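Local coordinates for glycerol kinase, putative (Plasmodium falciparum, PDB 2W40), which probably transfers phosphate from ATP to glycerol, giving sn-glycerol 3-phosphate in the degradation of glycerol, at residues A187-L192 against E308-T313; Y133-F138 against G288-I293; Q250-G255 against K265-T270; D194-Q199 against E280-S285; V272-N277 against D397-D402. All blocks are in the same frame, centred on the assembly; numbering follows the deposited sequence.

Contact 1: A187-L192 against E308-T313; sequences ASRTLL and EGSIGT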
# COMPACT_ATOMS: atom_id res chain seq x y z
N ALA C 187 -24.68 20.55 -18.41
CA ALA C 187 -24.82 21.85 -17.73
C ALA C 187 -25.11 21.64 -16.24
O ALA C 187 -24.71 22.47 -15.39
CB ALA C 187 -25.87 22.76 -18.35
N SER C 188 -25.80 20.56 -15.88
CA SER C 188 -26.20 20.28 -14.49
C SER C 188 -24.99 19.85 -13.58
O SER C 188 -25.14 19.73 -12.37
CB SER C 188 -27.29 19.23 -14.46
OG SER C 188 -26.77 17.92 -14.58
N ARG C 189 -23.82 19.65 -14.27
CA ARG C 189 -22.61 19.14 -13.64
C ARG C 189 -21.59 20.25 -13.36
O ARG C 189 -20.42 20.02 -13.02
CB ARG C 189 -21.98 18.06 -14.47
CG ARG C 189 -22.96 16.99 -14.87
CD ARG C 189 -23.71 16.37 -13.73
NE ARG C 189 -22.82 15.59 -12.84
CZ ARG C 189 -23.16 14.64 -11.99
NH1 ARG C 189 -24.45 14.34 -11.75
NH2 ARG C 189 -22.23 13.94 -11.35
N THR C 190 -22.04 21.46 -13.59
CA THR C 190 -21.11 22.62 -13.56
C THR C 190 -21.13 23.43 -12.23
O THR C 190 -20.14 24.18 -11.96
CB THR C 190 -21.47 23.61 -14.73
OG1 THR C 190 -22.77 24.16 -14.49
CG2 THR C 190 -21.28 23.04 -16.16
N LEU C 191 -22.24 23.33 -11.47
CA LEU C 191 -22.50 24.12 -10.26
C LEU C 191 -22.96 25.56 -10.64
O LEU C 191 -23.01 26.44 -9.80
CB LEU C 191 -21.35 24.12 -9.28
CG LEU C 191 -21.51 23.40 -7.96
CD1 LEU C 191 -20.17 23.18 -7.16
CD2 LEU C 191 -22.48 24.14 -7.20
N LEU C 192 -23.21 25.77 -11.97
CA LEU C 192 -23.63 27.06 -12.52
C LEU C 192 -25.08 27.12 -13.03
O LEU C 192 -25.55 28.22 -13.37
CB LEU C 192 -22.72 27.56 -13.62
CG LEU C 192 -21.26 27.57 -13.28
CD1 LEU C 192 -20.53 27.90 -14.59
CD2 LEU C 192 -20.98 28.55 -12.13
N GLU C 308 -28.03 10.73 -7.79
CA GLU C 308 -26.80 10.07 -8.21
C GLU C 308 -25.81 9.94 -7.06
O GLU C 308 -25.58 10.88 -6.27
CB GLU C 308 -26.05 10.87 -9.30
CG GLU C 308 -24.63 10.31 -9.66
CD GLU C 308 -23.92 10.98 -10.84
OE1 GLU C 308 -24.62 11.46 -11.77
OE2 GLU C 308 -22.68 10.98 -10.82
N GLY C 309 -25.22 8.75 -7.01
CA GLY C 309 -24.11 8.39 -6.14
C GLY C 309 -22.89 8.16 -6.96
O GLY C 309 -22.88 7.32 -7.84
N SER C 310 -21.87 8.98 -6.69
CA SER C 310 -20.63 8.99 -7.47
C SER C 310 -19.46 8.47 -6.65
O SER C 310 -19.31 8.84 -5.52
CB SER C 310 -20.31 10.44 -7.92
OG SER C 310 -21.46 11.19 -8.39
N ILE C 311 -18.64 7.59 -7.25
CA ILE C 311 -17.44 7.00 -6.64
C ILE C 311 -16.26 7.30 -7.58
O ILE C 311 -16.29 6.91 -8.79
CB ILE C 311 -17.54 5.47 -6.46
CG1 ILE C 311 -18.67 5.14 -5.46
CG2 ILE C 311 -16.22 4.85 -6.06
CD1 ILE C 311 -18.98 3.67 -5.33
N GLY C 312 -15.22 7.91 -7.03
CA GLY C 312 -14.17 8.36 -7.89
C GLY C 312 -13.11 7.31 -8.19
O GLY C 312 -12.55 7.26 -9.28
N THR C 313 -12.78 6.47 -7.19
CA THR C 313 -11.73 5.45 -7.40
C THR C 313 -12.37 4.11 -7.73
O THR C 313 -12.97 3.51 -6.83
CB THR C 313 -10.79 5.29 -6.19
OG1 THR C 313 -10.18 6.55 -5.92
CG2 THR C 313 -9.72 4.18 -6.51
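Arg189 meets Glu308 from a type I beta turn, Ala187 to Thr190. The carbonyl O of Ala187 takes the hydroxyl OG1 of Thr190 at 2.7 Å, with the backbone bond between the same residues only weak. Ser188 turns its OG to Thr185 and Thr292. Arg189 spans a wide gap, its CA 11.4 Å from that of Glu308. Bends at chi2 (-54°) and chi3 (-66°) bring its guanidinium to a carboxylate carried on an extended chain, the planes 20° apart. NH1 of Arg189 lies 2.9 Å from Glu308 OE1 in a salt bridge whose hydrogen bond is weak. NH2 of Arg189 reaches Glu308 OE2 at 3.0 Å from above the carboxylate plane. Ser310 OG donates to Glu308 OE2 at 2.7 Å from the same face, so two donors grip one oxygen. Glu86 pairs with Arg189 NE and Arg85 with Glu308 OE1, a charge network whose Arg189 side chain is about 4 Å from bound glycerol. Thr190 closes an ST turn by accepting Leu192 N. The bridge ties the loop between helices 184-187 and 202-207, whose Leu191 and Leu192 rest on helix 140-149, to strand 304-311, flanked by strands 290-295 and 272-279.

Contact 2: Y133-F138 against G288-I293; sequences YFNTYF and GLITTI. With EDO (1,2-ethanediol), chain B.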
# COMPACT_ATOMS: atom_id res chain seq x y z
N TYR C 133 -24.18 20.36 -3.00
CA TYR C 133 -23.34 21.27 -2.18
C TYR C 133 -22.04 21.57 -2.93
O TYR C 133 -21.75 20.93 -3.94
CB TYR C 133 -23.02 20.61 -0.88
CG TYR C 133 -24.17 20.21 0.02
CD1 TYR C 133 -25.23 20.99 0.18
CD2 TYR C 133 -24.18 19.01 0.64
CE1 TYR C 133 -26.23 20.73 1.08
CE2 TYR C 133 -25.24 18.65 1.46
CZ TYR C 133 -26.27 19.57 1.69
OH TYR C 133 -27.36 19.24 2.54
N PHE C 134 -21.31 22.62 -2.52
CA PHE C 134 -19.95 22.84 -3.03
C PHE C 134 -19.16 21.56 -2.84
O PHE C 134 -19.21 20.91 -1.77
CB PHE C 134 -19.24 23.97 -2.23
CG PHE C 134 -19.80 25.38 -2.44
CD1 PHE C 134 -20.55 25.75 -3.57
CD2 PHE C 134 -19.59 26.36 -1.49
CE1 PHE C 134 -21.05 27.08 -3.75
CE2 PHE C 134 -20.14 27.66 -1.70
CZ PHE C 134 -20.76 28.02 -2.82
N ASN C 135 -18.33 21.27 -3.84
CA ASN C 135 -17.44 20.14 -3.81
C ASN C 135 -16.26 20.35 -4.75
O ASN C 135 -16.23 21.34 -5.46
CB ASN C 135 -18.24 18.85 -4.09
CG ASN C 135 -18.90 18.86 -5.45
OD1 ASN C 135 -18.23 19.28 -6.47
ND2 ASN C 135 -20.15 18.35 -5.52
N THR C 136 -15.33 19.42 -4.74
CA THR C 136 -14.15 19.51 -5.59
C THR C 136 -14.36 18.94 -6.98
O THR C 136 -13.42 18.96 -7.82
CB THR C 136 -12.91 18.81 -4.99
OG1 THR C 136 -13.25 17.45 -4.86
CG2 THR C 136 -12.57 19.37 -3.57
N TYR C 137 -15.57 18.41 -7.18
CA TYR C 137 -15.93 17.44 -8.27
C TYR C 137 -16.51 18.21 -9.50
O TYR C 137 -16.08 17.97 -10.66
CB TYR C 137 -16.97 16.50 -7.65
CG TYR C 137 -17.62 15.48 -8.57
CD1 TYR C 137 -16.94 14.92 -9.67
CD2 TYR C 137 -18.84 15.01 -8.25
CE1 TYR C 137 -17.60 13.91 -10.47
CE2 TYR C 137 -19.48 14.09 -9.04
CZ TYR C 137 -18.85 13.50 -10.11
OH TYR C 137 -19.54 12.54 -10.85
N PHE C 138 -17.52 19.08 -9.24
CA PHE C 138 -18.16 19.91 -10.29
C PHE C 138 -17.25 20.93 -10.91
O PHE C 138 -16.19 21.14 -10.43
CB PHE C 138 -19.46 20.45 -9.79
CG PHE C 138 -20.60 19.44 -9.82
CD1 PHE C 138 -20.39 18.07 -9.81
CD2 PHE C 138 -21.90 19.91 -9.97
CE1 PHE C 138 -21.49 17.18 -9.89
CE2 PHE C 138 -23.00 19.04 -10.02
CZ PHE C 138 -22.77 17.67 -9.92
N GLY C 288 -26.39 12.73 1.12
CA GLY C 288 -25.20 12.75 0.33
C GLY C 288 -25.25 12.39 -1.12
O GLY C 288 -24.22 12.19 -1.72
N LEU C 289 -26.44 12.30 -1.70
CA LEU C 289 -26.57 12.05 -3.11
C LEU C 289 -26.80 13.39 -3.84
O LEU C 289 -27.23 14.40 -3.27
CB LEU C 289 -27.75 11.07 -3.29
CG LEU C 289 -27.62 9.67 -2.61
CD1 LEU C 289 -28.74 8.73 -2.96
CD2 LEU C 289 -26.28 8.94 -3.02
N ILE C 290 -26.43 13.42 -5.10
CA ILE C 290 -26.56 14.64 -5.92
C ILE C 290 -27.84 14.58 -6.77
O ILE C 290 -28.14 13.55 -7.35
CB ILE C 290 -25.34 14.75 -6.86
CG1 ILE C 290 -24.02 15.07 -6.09
CG2 ILE C 290 -25.59 15.79 -8.03
CD1 ILE C 290 -22.85 15.18 -6.93
N THR C 291 -28.58 15.67 -6.80
CA THR C 291 -29.75 15.83 -7.70
C THR C 291 -29.28 16.27 -9.07
O THR C 291 -28.57 17.29 -9.13
CB THR C 291 -30.70 16.92 -7.15
OG1 THR C 291 -31.00 16.59 -5.84
CG2 THR C 291 -31.97 17.07 -7.99
N THR C 292 -29.56 15.51 -10.11
CA THR C 292 -29.10 15.84 -11.44
C THR C 292 -30.24 15.63 -12.48
O THR C 292 -31.34 15.20 -12.13
CB THR C 292 -27.83 15.00 -11.77
OG1 THR C 292 -27.21 15.53 -12.93
CG2 THR C 292 -28.24 13.47 -12.00
N ILE C 293 -29.99 16.08 -13.67
CA ILE C 293 -30.92 15.90 -14.76
C ILE C 293 -30.64 14.49 -15.35
O ILE C 293 -29.44 14.17 -15.60
CB ILE C 293 -30.75 16.89 -15.91
CG1 ILE C 293 -30.96 18.35 -15.49
CG2 ILE C 293 -31.64 16.46 -17.08
CD1 ILE C 293 -32.29 18.65 -15.06
C1 EDO B . -25.96 16.83 -1.84
O1 EDO B . -26.65 15.86 -1.03
C2 EDO B . -24.52 16.47 -2.07
O2 EDO B . -23.89 17.42 -2.82
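Beside the bound glycerol, Tyr137 and Phe138 meet Ile290 at the start of edge strand 290-295; Tyr137 OH itself is hydrogen-bonded to the glycerol. Ile290 does the apolar work with its two methyls. Its CG1 arm is fully extended (chi2 -180°), which carries CD1 of Ile290 forward to 3.8 Å from Phe138 CE1, while CG2 of Ile290 lies 3.9 Å from CZ of Phe138, so both methyls come to the CE1-CZ end of the ring from the same side. Phe138 and Ile290 approach from opposite directions. The tyrosine is touched differently: CD1 of Ile290 comes to the rim of its ring, 4.1 Å from CE2 of Tyr137, and that same CE2 lies in the plane of the Phe138 ring at its edge. Both rings hang from an Asx motif. OD1 of Asn135 accepts Tyr137 N at 2.9 Å from above the amide carbonyl plane, and takes Phe138 N in an almost straight bond (172°). Further out, an ethanediol probably taken up from the crystallisation liquor spans the two segments, its C1 over one face of the Tyr133 ring. Its O2 accepts from Tyr133 N at 3.0 Å. The ethanediol O1 donates to Leu289 O at 2.7 Å. No direct hydrogen bond joins the segments, and their main contact is apolar; the Asx motif probably helps set the loop that carries the glycerol-bound Tyr137.

Contact 3: Q250-G255 against K265-T270; sequences QSACIG and KCTYGT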
# COMPACT_ATOMS: atom_id res chain seq x y z
N GLN C 250 -25.52 9.70 -17.63
CA GLN C 250 -26.89 9.83 -18.12
C GLN C 250 -27.07 9.07 -19.44
O GLN C 250 -28.12 8.40 -19.66
CB GLN C 250 -27.23 11.33 -18.26
CG GLN C 250 -27.50 11.98 -16.95
CD GLN C 250 -26.34 12.75 -16.35
OE1 GLN C 250 -25.18 12.41 -16.63
NE2 GLN C 250 -26.65 13.74 -15.40
N SER C 251 -26.06 9.06 -20.28
CA SER C 251 -26.08 8.25 -21.54
C SER C 251 -26.34 6.78 -21.21
O SER C 251 -27.14 6.11 -21.86
CB SER C 251 -24.84 8.45 -22.40
OG SER C 251 -25.07 8.06 -23.72
N ALA C 252 -25.68 6.27 -20.19
CA ALA C 252 -25.83 4.91 -19.76
C ALA C 252 -27.25 4.60 -19.24
O ALA C 252 -27.76 3.45 -19.38
CB ALA C 252 -24.79 4.62 -18.67
N CYS C 253 -27.93 5.57 -18.63
CA CYS C 253 -29.38 5.50 -18.29
C CYS C 253 -30.25 5.29 -19.51
O CYS C 253 -31.14 4.45 -19.50
CB CYS C 253 -29.87 6.74 -17.58
SG CYS C 253 -29.08 7.05 -15.98
N ILE C 254 -29.90 5.96 -20.61
CA ILE C 254 -30.70 5.77 -21.82
C ILE C 254 -30.36 4.39 -22.43
O ILE C 254 -31.29 3.67 -22.82
CB ILE C 254 -30.54 6.92 -22.81
CG1 ILE C 254 -31.04 8.24 -22.21
CG2 ILE C 254 -31.37 6.70 -24.09
CD1 ILE C 254 -30.81 9.43 -23.15
N GLY C 255 -29.10 4.04 -22.49
CA GLY C 255 -28.70 2.70 -22.94
C GLY C 255 -29.19 1.51 -22.13
O GLY C 255 -29.28 0.40 -22.69
N LYS C 265 -29.63 2.31 -12.34
CA LYS C 265 -28.50 1.62 -12.96
C LYS C 265 -27.22 2.01 -12.21
O LYS C 265 -27.13 3.05 -11.58
CB LYS C 265 -28.39 1.91 -14.40
CG LYS C 265 -28.00 3.41 -14.73
CD LYS C 265 -26.45 3.55 -14.90
CE LYS C 265 -26.01 4.99 -15.09
NZ LYS C 265 -24.59 5.11 -14.77
N CYS C 266 -26.22 1.20 -12.40
CA CYS C 266 -24.88 1.45 -11.90
C CYS C 266 -23.87 1.08 -12.97
O CYS C 266 -23.88 -0.03 -13.48
CB CYS C 266 -24.66 0.68 -10.63
SG CYS C 266 -23.08 1.06 -9.88
N THR C 267 -23.03 2.06 -13.37
CA THR C 267 -21.98 1.87 -14.31
C THR C 267 -20.64 1.79 -13.60
O THR C 267 -20.33 2.65 -12.77
CB THR C 267 -21.95 3.05 -15.36
OG1 THR C 267 -23.23 3.16 -16.08
CG2 THR C 267 -20.83 2.86 -16.35
N TYR C 268 -19.86 0.76 -13.97
CA TYR C 268 -18.55 0.52 -13.47
C TYR C 268 -17.57 0.88 -14.60
O TYR C 268 -17.51 0.23 -15.66
CB TYR C 268 -18.34 -0.96 -13.08
CG TYR C 268 -19.22 -1.42 -11.93
CD1 TYR C 268 -18.71 -1.60 -10.68
CD2 TYR C 268 -20.52 -1.81 -12.11
CE1 TYR C 268 -19.47 -2.05 -9.65
CE2 TYR C 268 -21.32 -2.25 -11.00
CZ TYR C 268 -20.79 -2.40 -9.81
OH TYR C 268 -21.61 -2.90 -8.79
N GLY C 269 -16.77 1.88 -14.34
CA GLY C 269 -15.81 2.40 -15.28
C GLY C 269 -14.60 2.99 -14.53
O GLY C 269 -14.22 2.49 -13.49
N THR C 270 -14.03 4.07 -15.08
CA THR C 270 -13.01 4.83 -14.32
C THR C 270 -13.48 5.16 -12.91
O THR C 270 -12.70 4.98 -11.94
CB THR C 270 -12.69 6.11 -15.11
OG1 THR C 270 -12.19 5.79 -16.44
CG2 THR C 270 -11.68 6.96 -14.45
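Ala252 and Cys253 close over Lys265 and Thr267, and van der Waals contact is all that joins the two segments directly. CB of Ala252 lies 3.4 Å from OG1 of Thr267 and 3.8 Å from CE of Lys265. SG of Cys253 lies alongside Lys265, 3.8 Å from its CE and 4.0 Å from its CG. The lysine is folded to fit: CG sits between backbone N and carbonyl carbon (chi1 67°), and a further bend at chi2 (94°) runs the chain past the helix. The main hydrogen bonds of the lysine stay on the strand side, with a weak one to Gln249 OE1 of the helix. Lys265 NZ donates to Thr267 OG1 at 2.7 Å and is also bonded to Phe273 O, so the buried ammonium is held where its methylenes face the helix; Asp414 bonds to Thr267 OG1. Thr270 contacts ADP in another structure of this protein. The axes of helix segment 250-255 and strand segment 265-268 come within 8.9 Å at 121°. Joining the end of the N-terminal FGGY range to the first sheet strand of the C-terminal one, helix 248-255 lies against strand 264-268, flanked by strands 272-279 and 411-414, while helix 443-455 packs on Ala252.

Contact 4: D194-Q199 against E280-S285; sequences DINTLQ and EKVVYS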
# COMPACT_ATOMS: atom_id res chain seq x y z
N ASP C 194 -29.24 26.50 -12.77
CA ASP C 194 -30.43 26.38 -11.93
C ASP C 194 -31.09 25.03 -12.28
O ASP C 194 -31.50 24.83 -13.44
CB ASP C 194 -31.36 27.52 -12.17
CG ASP C 194 -32.59 27.48 -11.19
OD1 ASP C 194 -33.20 26.41 -10.99
OD2 ASP C 194 -32.96 28.58 -10.66
N ILE C 195 -31.05 24.10 -11.33
CA ILE C 195 -31.55 22.72 -11.59
C ILE C 195 -33.04 22.60 -11.94
O ILE C 195 -33.46 21.63 -12.55
CB ILE C 195 -31.21 21.83 -10.36
CG1 ILE C 195 -31.29 20.31 -10.64
CG2 ILE C 195 -32.05 22.09 -9.15
CD1 ILE C 195 -30.40 19.86 -11.75
N ASN C 196 -33.84 23.59 -11.48
CA ASN C 196 -35.28 23.68 -11.75
C ASN C 196 -35.59 24.42 -13.06
O ASN C 196 -36.42 23.97 -13.84
CB ASN C 196 -36.02 24.32 -10.59
CG ASN C 196 -36.11 23.43 -9.43
OD1 ASN C 196 -36.87 22.43 -9.48
ND2 ASN C 196 -35.30 23.68 -8.41
N THR C 197 -34.91 25.52 -13.34
CA THR C 197 -35.23 26.31 -14.52
C THR C 197 -34.41 25.93 -15.79
O THR C 197 -34.73 26.38 -16.91
CB THR C 197 -35.05 27.78 -14.29
OG1 THR C 197 -33.63 28.04 -14.21
CG2 THR C 197 -35.75 28.27 -13.04
N LEU C 198 -33.30 25.19 -15.59
CA LEU C 198 -32.48 24.75 -16.66
C LEU C 198 -31.76 25.88 -17.37
O LEU C 198 -31.41 25.78 -18.56
CB LEU C 198 -33.21 23.88 -17.66
CG LEU C 198 -33.97 22.67 -17.07
CD1 LEU C 198 -34.66 21.83 -18.17
CD2 LEU C 198 -33.22 21.83 -16.13
N GLN C 199 -31.55 26.97 -16.63
CA GLN C 199 -30.76 28.09 -17.15
C GLN C 199 -29.51 28.39 -16.35
O GLN C 199 -29.45 28.10 -15.19
CB GLN C 199 -31.63 29.33 -17.03
CG GLN C 199 -33.04 29.26 -17.71
CD GLN C 199 -33.00 29.19 -19.19
OE1 GLN C 199 -31.99 29.59 -19.82
NE2 GLN C 199 -34.06 28.65 -19.80
N GLU C 280 -40.46 13.14 -13.06
CA GLU C 280 -40.45 14.63 -13.21
C GLU C 280 -40.16 15.42 -11.90
O GLU C 280 -40.03 16.65 -11.93
CB GLU C 280 -41.79 15.07 -13.83
CG GLU C 280 -41.91 14.65 -15.31
CD GLU C 280 -43.28 15.04 -15.92
OE1 GLU C 280 -44.20 15.52 -15.17
OE2 GLU C 280 -43.39 14.84 -17.16
N LYS C 281 -40.09 14.70 -10.76
CA LYS C 281 -39.95 15.29 -9.43
C LYS C 281 -38.47 15.46 -9.16
O LYS C 281 -37.67 14.53 -9.35
CB LYS C 281 -40.53 14.34 -8.36
CG LYS C 281 -40.41 14.86 -6.88
CD LYS C 281 -41.00 13.89 -5.79
CE LYS C 281 -40.58 14.31 -4.36
NZ LYS C 281 -39.54 15.52 -4.31
N VAL C 282 -38.13 16.65 -8.71
CA VAL C 282 -36.80 16.96 -8.20
C VAL C 282 -36.77 16.47 -6.76
O VAL C 282 -37.55 16.93 -5.88
CB VAL C 282 -36.57 18.45 -8.22
CG1 VAL C 282 -35.19 18.84 -7.60
CG2 VAL C 282 -36.77 18.97 -9.67
N VAL C 283 -35.86 15.57 -6.50
CA VAL C 283 -35.66 15.06 -5.16
C VAL C 283 -34.32 15.54 -4.64
O VAL C 283 -33.34 15.31 -5.26
CB VAL C 283 -35.74 13.52 -5.12
CG1 VAL C 283 -35.50 13.00 -3.74
CG2 VAL C 283 -37.08 13.03 -5.71
N TYR C 284 -34.33 16.19 -3.48
CA TYR C 284 -33.13 16.69 -2.88
C TYR C 284 -32.76 15.72 -1.75
O TYR C 284 -33.53 15.48 -0.82
CB TYR C 284 -33.31 18.06 -2.31
CG TYR C 284 -33.51 19.17 -3.31
CD1 TYR C 284 -32.45 19.66 -4.08
CD2 TYR C 284 -34.78 19.73 -3.49
CE1 TYR C 284 -32.67 20.68 -5.01
CE2 TYR C 284 -34.98 20.78 -4.38
CZ TYR C 284 -33.92 21.26 -5.17
OH TYR C 284 -34.22 22.33 -6.04
N SER C 285 -31.50 15.27 -1.78
CA SER C 285 -30.99 14.28 -0.85
C SER C 285 -30.76 14.94 0.51
O SER C 285 -30.40 16.10 0.59
CB SER C 285 -29.67 13.69 -1.36
OG SER C 285 -29.18 12.67 -0.55
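Val282, Asn196 and Tyr284 bury the most surface here. Asn196 divides its amide between the other two, reaching them with CG beside its backbone N and opposite the carbonyl carbon (chi1 -72°). Asn196 ND2 donates to Tyr284 OH at 2.9 Å with an N-H...O angle of 147°; the hydroxyl lies in the amide plane, and the two side chains come from opposite directions with amide and ring planes 59° apart. ND2 lies at the ring edge, near its plane. OD1 of Asn196 faces the other way, 3.5 Å from CG2 of Val282. Val282 also covers part of one face of the ring: its CG1 stands 3.6 Å above the plane of the Tyr284 ring, offset toward the rim. Ile195 slides past the ring, with CG2 3.8 Å from the Tyr284 OH. The loop that carries Ile195 and Asn196 is shaped by an Asx motif in which Asp194 OD1 accepts from Asn196 N at 2.9 Å and from Thr197 N at 3.0 Å. Thr291 of the edge strand touches both Val282 and Tyr284, and Ile195 O is hydrogen-bonded to the OH of Tyr305. One uncharged hydrogen bond at a partly exposed surface, beside van der Waals contacts of Ile195 and Val282, joins loops of the two FGGY regions without ionic pairing.

Contact 5: V272-N277 against D397-D402; sequences VFLLIN and DSLTSD. With EDO (1,2-ethanediol), chain D.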
# COMPACT_ATOMS: atom_id res chain seq x y z
N VAL C 272 -17.42 4.75 -10.49
CA VAL C 272 -18.64 3.99 -10.44
C VAL C 272 -19.74 5.03 -10.19
O VAL C 272 -19.62 5.88 -9.30
CB VAL C 272 -18.59 2.93 -9.35
CG1 VAL C 272 -20.01 2.30 -9.11
CG2 VAL C 272 -17.51 1.89 -9.83
N PHE C 273 -20.82 4.96 -10.95
CA PHE C 273 -21.91 5.96 -10.87
C PHE C 273 -23.28 5.27 -10.87
O PHE C 273 -23.65 4.64 -11.83
CB PHE C 273 -21.81 6.95 -12.01
CG PHE C 273 -20.44 7.60 -12.06
CD1 PHE C 273 -20.19 8.73 -11.28
CD2 PHE C 273 -19.41 7.06 -12.74
CE1 PHE C 273 -18.92 9.27 -11.22
CE2 PHE C 273 -18.18 7.70 -12.73
CZ PHE C 273 -17.97 8.75 -11.91
N LEU C 274 -24.02 5.45 -9.77
CA LEU C 274 -25.38 4.91 -9.64
C LEU C 274 -26.33 6.07 -9.83
O LEU C 274 -26.24 7.07 -9.10
CB LEU C 274 -25.54 4.27 -8.27
CG LEU C 274 -26.82 3.36 -8.11
CD1 LEU C 274 -26.66 2.41 -6.96
CD2 LEU C 274 -27.96 4.27 -7.88
N LEU C 275 -27.27 5.93 -10.79
CA LEU C 275 -28.33 6.88 -10.93
C LEU C 275 -29.68 6.20 -10.79
O LEU C 275 -29.92 5.11 -11.38
CB LEU C 275 -28.28 7.62 -12.25
CG LEU C 275 -27.16 8.70 -12.36
CD1 LEU C 275 -25.80 8.10 -12.71
CD2 LEU C 275 -27.55 9.79 -13.41
N ILE C 276 -30.56 6.87 -10.08
CA ILE C 276 -31.97 6.44 -10.04
C ILE C 276 -32.86 7.49 -10.65
O ILE C 276 -32.76 8.65 -10.28
CB ILE C 276 -32.42 6.09 -8.57
CG1 ILE C 276 -33.86 5.48 -8.58
CG2 ILE C 276 -32.25 7.27 -7.58
CD1 ILE C 276 -34.25 4.66 -7.29
N ASN C 277 -33.80 7.08 -11.52
CA ASN C 277 -34.73 7.97 -12.13
C ASN C 277 -35.83 8.36 -11.14
O ASN C 277 -36.47 7.52 -10.56
CB ASN C 277 -35.26 7.26 -13.39
CG ASN C 277 -36.12 8.13 -14.31
OD1 ASN C 277 -36.96 8.90 -13.87
ND2 ASN C 277 -35.99 7.86 -15.63
N ASP C 397 -27.51 2.61 0.58
CA ASP C 397 -28.17 2.95 1.82
C ASP C 397 -28.73 4.39 1.77
O ASP C 397 -29.87 4.64 2.25
CB ASP C 397 -27.25 2.76 3.01
CG ASP C 397 -27.01 1.28 3.37
OD1 ASP C 397 -27.82 0.38 2.99
OD2 ASP C 397 -25.98 1.03 4.02
N SER C 398 -27.97 5.34 1.21
CA SER C 398 -28.48 6.68 1.08
C SER C 398 -29.74 6.69 0.15
O SER C 398 -30.69 7.40 0.39
CB SER C 398 -27.36 7.62 0.55
OG SER C 398 -26.35 7.79 1.50
N LEU C 399 -29.65 5.98 -0.96
CA LEU C 399 -30.67 5.99 -1.97
C LEU C 399 -31.96 5.45 -1.37
O LEU C 399 -33.04 6.01 -1.61
CB LEU C 399 -30.29 5.10 -3.12
CG LEU C 399 -31.26 4.77 -4.21
CD1 LEU C 399 -30.46 4.21 -5.45
CD2 LEU C 399 -32.31 3.79 -3.77
N THR C 400 -31.89 4.33 -0.64
CA THR C 400 -33.14 3.77 -0.07
C THR C 400 -33.72 4.75 0.94
O THR C 400 -34.94 4.93 1.00
CB THR C 400 -32.97 2.35 0.48
OG1 THR C 400 -31.96 2.34 1.46
CG2 THR C 400 -32.59 1.37 -0.65
N SER C 401 -32.89 5.44 1.72
CA SER C 401 -33.40 6.48 2.62
C SER C 401 -34.06 7.62 1.91
O SER C 401 -35.21 8.02 2.23
CB SER C 401 -32.26 7.01 3.49
OG SER C 401 -32.72 8.03 4.38
N ASP C 402 -33.36 8.21 0.96
CA ASP C 402 -33.91 9.30 0.18
C ASP C 402 -35.19 8.93 -0.59
O ASP C 402 -36.09 9.80 -0.74
CB ASP C 402 -32.90 9.79 -0.83
CG ASP C 402 -31.82 10.68 -0.23
OD1 ASP C 402 -32.10 11.37 0.81
OD2 ASP C 402 -30.76 10.73 -0.89
C1 EDO D . -24.07 4.57 4.86
O1 EDO D . -24.46 3.14 4.96
C2 EDO D . -24.56 5.40 3.65
O2 EDO D . -25.54 6.48 3.74
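Ser398 OG, just ahead of the Leu399 that meets Leu274 and Ile276, is gripped by several groups: an ethanediol donates to it from O2 at 2.7 Å, Cys287 O is hydrogen-bonded to it, and Glu394 O adds a weak bond from one turn back in the helix. The diol, probably from the crystallisation liquor, also reaches Asp397, but that side chain is modelled in two conformers and the bond is less certain. Between the two segments the contact is hydrocarbon on hydrocarbon. Leu399 enters with CG trans to its own nitrogen (chi1 170°), and its CD1 lies between Leu274 and Ile276 while CD2 goes to the end of Ile276. Leu399 CD1 meets Leu274 CD2 at 3.5 Å, tighter than usual van der Waals contact, the two side chains crossing at about a right angle. Leu399 CD1 also lies 4.1 Å from both CB and CG2 of Ile276, while CD2 of Leu399 takes Ile276 CD1 at 4.1 Å. A helix lying on a central mixed sheet in this way is the construction of the actin-like ATPase domain, here helix 377-403 against strand 272-279 of the C-terminal FGGY region. The CA atoms of Ile276 and Leu399, the nearest pair between the backbones, are 8.2 Å apart. Leu275 between the two strand contacts has its CB directed away from the helix, touching Lys265 and Glu308 instead. Leu392 and Val396 extend the cover over Leu274, and Met403 does so over Ile276. Leu289, just ahead of strand 290-295, packs on Leu399 as well.

In the fold
Four of the five contacts reach one seven-stranded mixed sheet: strands 290-295, 304-311, 272-279 and 264-268 stand side by side and carry contacts 2, 1, 5 and 3 respectively. Contacts 1 and 2 are closest, about 5 Å between centres, and both lie beside the bound glycerol; between centres, contact 3 is about 13 Å from contact 1, and contact 4, the most peripheral, about 20 Å from contact 3. Along the chain contact 3 comes in series before contact 5, whereas contacts 1 and 2 cross, as do contacts 1 and 5. Contact 5 lies within the C-terminal FGGY region, while contacts 1 to 4 reach it from the N-terminal one, so most of these contacts join the two family regions.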